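Local coordinates for fimbrium subunit Fim1C (Bacteroides vulgatus, PDB 4QB7), which probably forms part of the tip of the fimbrium, a surface filament that mediates cell adhesion and biofilm formation, at residues Gly322-Val328 with Glu341-Trp347; Asn281-Leu287 with Ser313-Phe319. All coordinates share one frame; numbering follows the deposited sequence.

Overall arrangement
Contact 2 is met first along the chain: residues 281-287 form a turn and enter strand 286-296, the chain returns along strand 301-313, and residues 313-319 close this almost all-strand loop. The same segment runs on toward strand 323-331, where contact 1 opens; the turn beyond it is closed by strand 338-346. The two loops therefore follow in series, neither enclosing nor crossing the other, and the segment between them joins them. Contact 2 lies at the end of the antiparallel sheet that includes strand 186-196, contact 1 in the mixed sheet containing strand 159-178. T318 and F319 tie the two together by reaching residues of contact 1.

Contact 1. Residues Gly322-Val328 with Glu341-Trp347; sequences GTKHTYV and EDNMEGW
The indole of W347 carries K324 CG over one face, a CH-pi contact 4.0 Å from the centroid of the five-membered ring; H166 stacks with the same ring system. H325 is gripped at its edge, where ND1 donates to the syn lone pair of D342 OD1 at 2.7 Å, 17° out of the imidazole plane. Ring and carboxylate planes stand 44° apart. T323 CG2 lies over one face of the imidazole, offset toward its rim, while selenomethionine M344 comes in obliquely, its SE 4.9 Å from the ring centroid. K320 N bonds to H325 NE2, so both ring nitrogens are engaged and the ring's rotation is fixed. The setting is an antiparallel beta hairpin, strands 323-331 and 338-346, whose first strand also pairs in parallel with strand 159-178. H325, M344, Y327 and D342 share one face of it. With CG swung opposite its backbone N (chi1 -170°), D342 runs alongside Y327, placing its CG 3.6 Å from Y327 CE1; T318 OG1 bonds to both D342 OD2 and Y327 OH. On the opposite face, where K324 also covers W347, a long salt bridge of 3.6 Å links K324 NZ to E345 OE2. Water bridges K324 O and T326 OG1.

Contact 2. Residues Asn281-Leu287 with Ser313-Phe319; sequences NAGDLKL and SLPKNTF
L285 directs CG opposite its own carbonyl carbon (chi1 -65°), and its extended second torsion (173°) sets CD1 squarely over the F319 ring, 3.5 Å from the centroid, in a CH-pi contact. F270 meets the same ring. L314 spreads its two methyls between two partners: CD1 packs 4.0 Å from L285 CB, and CD2 sits 3.9 Å from L287 CG, the side chains of L314 and L287 crossing at about a right angle. The backbone of L314 is held through both its N-H and its carbonyl, since G283 N donates to L314 O at 2.9 Å and L314 N to L285 O at 3.0 Å. The lysine K286 bends at its third and fourth torsions, curling back so that NZ meets a lone pair of G283 O in the carbonyl plane, 3.0 Å away. Replacing this lysine with a leucine would probably deprive G283 O of that charged mate and let the turn shift more freely beside S313. D284 N bonds to N281 O at 3.2 Å, and G283 takes the positive phi of the third position. N281 to D284 thus make a type II beta turn that leads into the open end of the 286-296/301-313 hairpin, where K286 and S313 form an antiparallel non-hydrogen-bonded pair.

Contact 1. Residues Gly322-Val328 with Glu341-Trp347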
# COMPACT_ATOMS: atom_id res chain seq x y z
N GLY A 322 -0.49 2.18 -7.42
CA GLY A 322 -0.72 3.60 -7.22
C GLY A 322 -2.17 4.05 -7.23
O GLY A 322 -2.44 5.24 -7.42
N THR A 323 -3.10 3.10 -6.98
CA THR A 323 -4.55 3.34 -6.91
C THR A 323 -5.05 3.01 -5.51
O THR A 323 -4.59 2.05 -4.91
CB THR A 323 -5.27 2.51 -7.98
OG1 THR A 323 -4.76 2.84 -9.26
CG2 THR A 323 -6.76 2.74 -8.02
N LYS A 324 -6.00 3.83 -5.01
CA LYS A 324 -6.79 3.60 -3.79
C LYS A 324 -8.12 2.96 -4.22
O LYS A 324 -8.89 3.62 -4.93
CB LYS A 324 -7.08 4.92 -3.01
CG LYS A 324 -5.89 5.58 -2.35
CD LYS A 324 -6.30 6.53 -1.22
CE LYS A 324 -6.56 7.95 -1.67
NZ LYS A 324 -7.17 8.75 -0.58
N HIS A 325 -8.39 1.71 -3.83
CA HIS A 325 -9.67 1.05 -4.18
C HIS A 325 -10.62 1.00 -2.99
O HIS A 325 -10.22 0.64 -1.88
CB HIS A 325 -9.46 -0.38 -4.70
CG HIS A 325 -8.64 -0.51 -5.94
ND1 HIS A 325 -9.21 -0.44 -7.19
CD2 HIS A 325 -7.32 -0.82 -6.08
CE1 HIS A 325 -8.22 -0.65 -8.05
NE2 HIS A 325 -7.07 -0.90 -7.43
N THR A 326 -11.87 1.40 -3.23
CA THR A 326 -12.97 1.28 -2.26
C THR A 326 -13.99 0.40 -2.91
O THR A 326 -14.53 0.77 -3.96
CB THR A 326 -13.60 2.63 -1.84
OG1 THR A 326 -12.61 3.49 -1.28
CG2 THR A 326 -14.78 2.43 -0.87
N TYR A 327 -14.26 -0.77 -2.32
CA TYR A 327 -15.28 -1.66 -2.88
C TYR A 327 -16.60 -1.42 -2.19
O TYR A 327 -16.66 -1.41 -0.95
CB TYR A 327 -14.89 -3.13 -2.74
CG TYR A 327 -13.58 -3.50 -3.38
CD1 TYR A 327 -13.43 -3.46 -4.76
CD2 TYR A 327 -12.52 -3.97 -2.61
CE1 TYR A 327 -12.21 -3.80 -5.36
CE2 TYR A 327 -11.31 -4.33 -3.21
CZ TYR A 327 -11.16 -4.24 -4.58
OH TYR A 327 -9.98 -4.61 -5.18
N VAL A 328 -17.66 -1.17 -2.97
CA VAL A 328 -18.99 -1.00 -2.41
C VAL A 328 -19.79 -2.23 -2.80
O VAL A 328 -19.97 -2.50 -3.99
CB VAL A 328 -19.67 0.32 -2.82
CG1 VAL A 328 -21.07 0.45 -2.21
CG2 VAL A 328 -18.79 1.52 -2.43
N GLU A 341 -18.93 -2.61 -6.71
CA GLU A 341 -18.48 -1.41 -7.41
C GLU A 341 -17.08 -1.12 -6.94
O GLU A 341 -16.85 -1.00 -5.74
CB GLU A 341 -19.37 -0.17 -7.15
CG GLU A 341 -20.85 -0.30 -7.46
CD GLU A 341 -21.65 0.90 -6.97
OE1 GLU A 341 -21.55 1.97 -7.61
OE2 GLU A 341 -22.32 0.78 -5.91
N ASP A 342 -16.14 -1.03 -7.87
CA ASP A 342 -14.76 -0.69 -7.55
C ASP A 342 -14.60 0.80 -7.76
O ASP A 342 -14.51 1.26 -8.90
CB ASP A 342 -13.80 -1.51 -8.44
CG ASP A 342 -12.33 -1.47 -8.12
OD1 ASP A 342 -11.93 -0.65 -7.25
OD2 ASP A 342 -11.57 -2.25 -8.72
N ASN A 343 -14.64 1.57 -6.69
CA ASN A 343 -14.45 3.01 -6.78
C ASN A 343 -12.97 3.30 -6.64
O ASN A 343 -12.38 2.97 -5.61
CB ASN A 343 -15.28 3.73 -5.73
CG ASN A 343 -16.76 3.50 -5.89
OD1 ASN A 343 -17.47 3.28 -4.92
ND2 ASN A 343 -17.27 3.54 -7.10
N MSE A 344 -12.35 3.84 -7.70
CA MSE A 344 -10.90 4.08 -7.67
C MSE A 344 -10.53 5.56 -7.61
O MSE A 344 -11.23 6.41 -8.13
CB MSE A 344 -10.24 3.44 -8.91
CG MSE A 344 -10.63 1.99 -9.13
SE MSE A 344 -10.05 1.52 -10.87
CE MSE A 344 -10.99 0.07 -11.17
N GLU A 345 -9.41 5.84 -6.98
CA GLU A 345 -8.78 7.15 -6.81
C GLU A 345 -7.31 7.02 -7.05
O GLU A 345 -6.73 5.97 -6.76
CB GLU A 345 -8.96 7.65 -5.37
CG GLU A 345 -9.93 8.79 -5.16
CD GLU A 345 -10.02 9.17 -3.69
OE1 GLU A 345 -10.79 8.51 -2.95
OE2 GLU A 345 -9.25 10.06 -3.26
N GLY A 346 -6.69 8.10 -7.50
CA GLY A 346 -5.25 8.15 -7.62
C GLY A 346 -4.71 8.21 -6.22
O GLY A 346 -5.25 8.92 -5.36
N TRP A 347 -3.70 7.39 -5.93
CA TRP A 347 -3.14 7.39 -4.60
C TRP A 347 -2.07 8.47 -4.52
O TRP A 347 -0.90 8.23 -4.89
CB TRP A 347 -2.60 6.01 -4.25
CG TRP A 347 -2.23 5.79 -2.82
CD1 TRP A 347 -2.25 6.69 -1.80
CD2 TRP A 347 -1.72 4.58 -2.27
NE1 TRP A 347 -1.79 6.11 -0.64
CE2 TRP A 347 -1.45 4.81 -0.91
CE3 TRP A 347 -1.42 3.32 -2.82
CZ2 TRP A 347 -0.95 3.82 -0.07
CZ3 TRP A 347 -0.89 2.35 -2.00
CH2 TRP A 347 -0.66 2.60 -0.64
O HOH W 1 -11.02 5.12 -3.12
O HOH W 2 -22.75 -1.95 -5.12

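Contact 2. Residues Asn281-Leu287 with Ser313-Phe319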
# COMPACT_ATOMS: atom_id res chain seq x y z
N ASN A 281 -8.81 -10.75 -14.94
CA ASN A 281 -10.22 -11.12 -15.00
C ASN A 281 -10.95 -10.91 -13.71
O ASN A 281 -10.36 -10.96 -12.63
CB ASN A 281 -10.35 -12.61 -15.36
CG ASN A 281 -9.55 -13.08 -16.55
OD1 ASN A 281 -8.69 -13.96 -16.42
ND2 ASN A 281 -9.80 -12.51 -17.72
N ALA A 282 -12.27 -10.75 -13.81
CA ALA A 282 -13.16 -10.68 -12.67
C ALA A 282 -13.09 -12.01 -11.94
O ALA A 282 -13.09 -13.06 -12.58
CB ALA A 282 -14.58 -10.40 -13.12
N GLY A 283 -12.94 -11.96 -10.64
CA GLY A 283 -12.89 -13.17 -9.84
C GLY A 283 -11.51 -13.78 -9.70
O GLY A 283 -11.39 -14.84 -9.10
N ASP A 284 -10.46 -13.09 -10.24
CA ASP A 284 -9.07 -13.50 -10.04
C ASP A 284 -8.81 -13.34 -8.55
O ASP A 284 -8.26 -14.23 -7.92
CB ASP A 284 -8.09 -12.70 -10.91
CG ASP A 284 -7.86 -13.25 -12.32
OD1 ASP A 284 -8.65 -14.12 -12.75
OD2 ASP A 284 -6.89 -12.82 -12.98
N LEU A 285 -9.33 -12.24 -7.99
CA LEU A 285 -9.36 -11.94 -6.56
C LEU A 285 -10.82 -11.95 -6.11
O LEU A 285 -11.71 -11.48 -6.84
CB LEU A 285 -8.69 -10.61 -6.24
CG LEU A 285 -7.20 -10.51 -6.52
CD1 LEU A 285 -6.73 -9.14 -6.31
CD2 LEU A 285 -6.41 -11.45 -5.66
N LYS A 286 -11.09 -12.53 -4.93
CA LYS A 286 -12.44 -12.62 -4.38
C LYS A 286 -12.47 -12.29 -2.91
O LYS A 286 -11.45 -12.40 -2.24
CB LYS A 286 -13.01 -14.05 -4.55
CG LYS A 286 -13.24 -14.50 -5.97
CD LYS A 286 -13.71 -15.93 -5.96
CE LYS A 286 -13.09 -16.77 -7.04
NZ LYS A 286 -13.73 -16.49 -8.35
N LEU A 287 -13.65 -11.96 -2.38
CA LEU A 287 -13.91 -11.77 -0.96
C LEU A 287 -14.83 -12.89 -0.46
O LEU A 287 -15.64 -13.38 -1.23
CB LEU A 287 -14.58 -10.40 -0.68
CG LEU A 287 -13.82 -9.12 -1.04
CD1 LEU A 287 -14.71 -7.91 -0.79
CD2 LEU A 287 -12.55 -8.97 -0.23
N SER A 313 -16.96 -11.96 -6.04
CA SER A 313 -15.87 -11.75 -6.99
C SER A 313 -15.56 -10.28 -7.13
O SER A 313 -16.47 -9.47 -7.25
CB SER A 313 -16.22 -12.33 -8.36
OG SER A 313 -16.06 -13.73 -8.43
N LEU A 314 -14.26 -9.93 -7.09
CA LEU A 314 -13.81 -8.56 -7.30
C LEU A 314 -13.67 -8.34 -8.81
O LEU A 314 -13.33 -9.29 -9.55
CB LEU A 314 -12.52 -8.25 -6.54
CG LEU A 314 -12.62 -8.33 -5.03
CD1 LEU A 314 -11.27 -8.16 -4.37
CD2 LEU A 314 -13.67 -7.37 -4.48
N PRO A 315 -13.98 -7.12 -9.32
CA PRO A 315 -13.95 -6.92 -10.79
C PRO A 315 -12.55 -6.97 -11.37
O PRO A 315 -11.56 -6.97 -10.65
CB PRO A 315 -14.58 -5.54 -10.98
CG PRO A 315 -14.46 -4.86 -9.68
CD PRO A 315 -14.46 -5.91 -8.62
N LYS A 316 -12.47 -7.03 -12.70
CA LYS A 316 -11.19 -7.01 -13.39
C LYS A 316 -10.58 -5.63 -13.23
O LYS A 316 -11.29 -4.69 -12.86
CB LYS A 316 -11.31 -7.42 -14.88
CG LYS A 316 -12.13 -6.50 -15.78
CD LYS A 316 -11.90 -6.87 -17.23
CE LYS A 316 -12.63 -6.01 -18.24
NZ LYS A 316 -12.10 -6.22 -19.62
N ASN A 317 -9.27 -5.51 -13.51
CA ASN A 317 -8.50 -4.26 -13.46
C ASN A 317 -8.56 -3.66 -12.03
O ASN A 317 -8.73 -2.46 -11.85
CB ASN A 317 -8.97 -3.28 -14.57
CG ASN A 317 -8.95 -3.88 -15.97
OD1 ASN A 317 -8.00 -4.58 -16.37
ND2 ASN A 317 -10.00 -3.65 -16.74
N THR A 318 -8.41 -4.53 -11.03
CA THR A 318 -8.40 -4.15 -9.62
C THR A 318 -7.03 -4.53 -9.04
O THR A 318 -6.30 -5.33 -9.64
CB THR A 318 -9.59 -4.75 -8.85
OG1 THR A 318 -9.82 -3.94 -7.69
CG2 THR A 318 -9.38 -6.18 -8.44
N PHE A 319 -6.70 -3.97 -7.86
CA PHE A 319 -5.42 -4.08 -7.17
C PHE A 319 -4.34 -3.42 -8.08
O PHE A 319 -3.25 -3.96 -8.29
CB PHE A 319 -5.10 -5.53 -6.77
CG PHE A 319 -5.56 -5.97 -5.40
CD1 PHE A 319 -6.90 -5.84 -5.02
CD2 PHE A 319 -4.70 -6.65 -4.54
CE1 PHE A 319 -7.35 -6.37 -3.79
CE2 PHE A 319 -5.16 -7.18 -3.31
CZ PHE A 319 -6.48 -7.01 -2.94
O HOH W 3 -10.21 -9.65 -10.16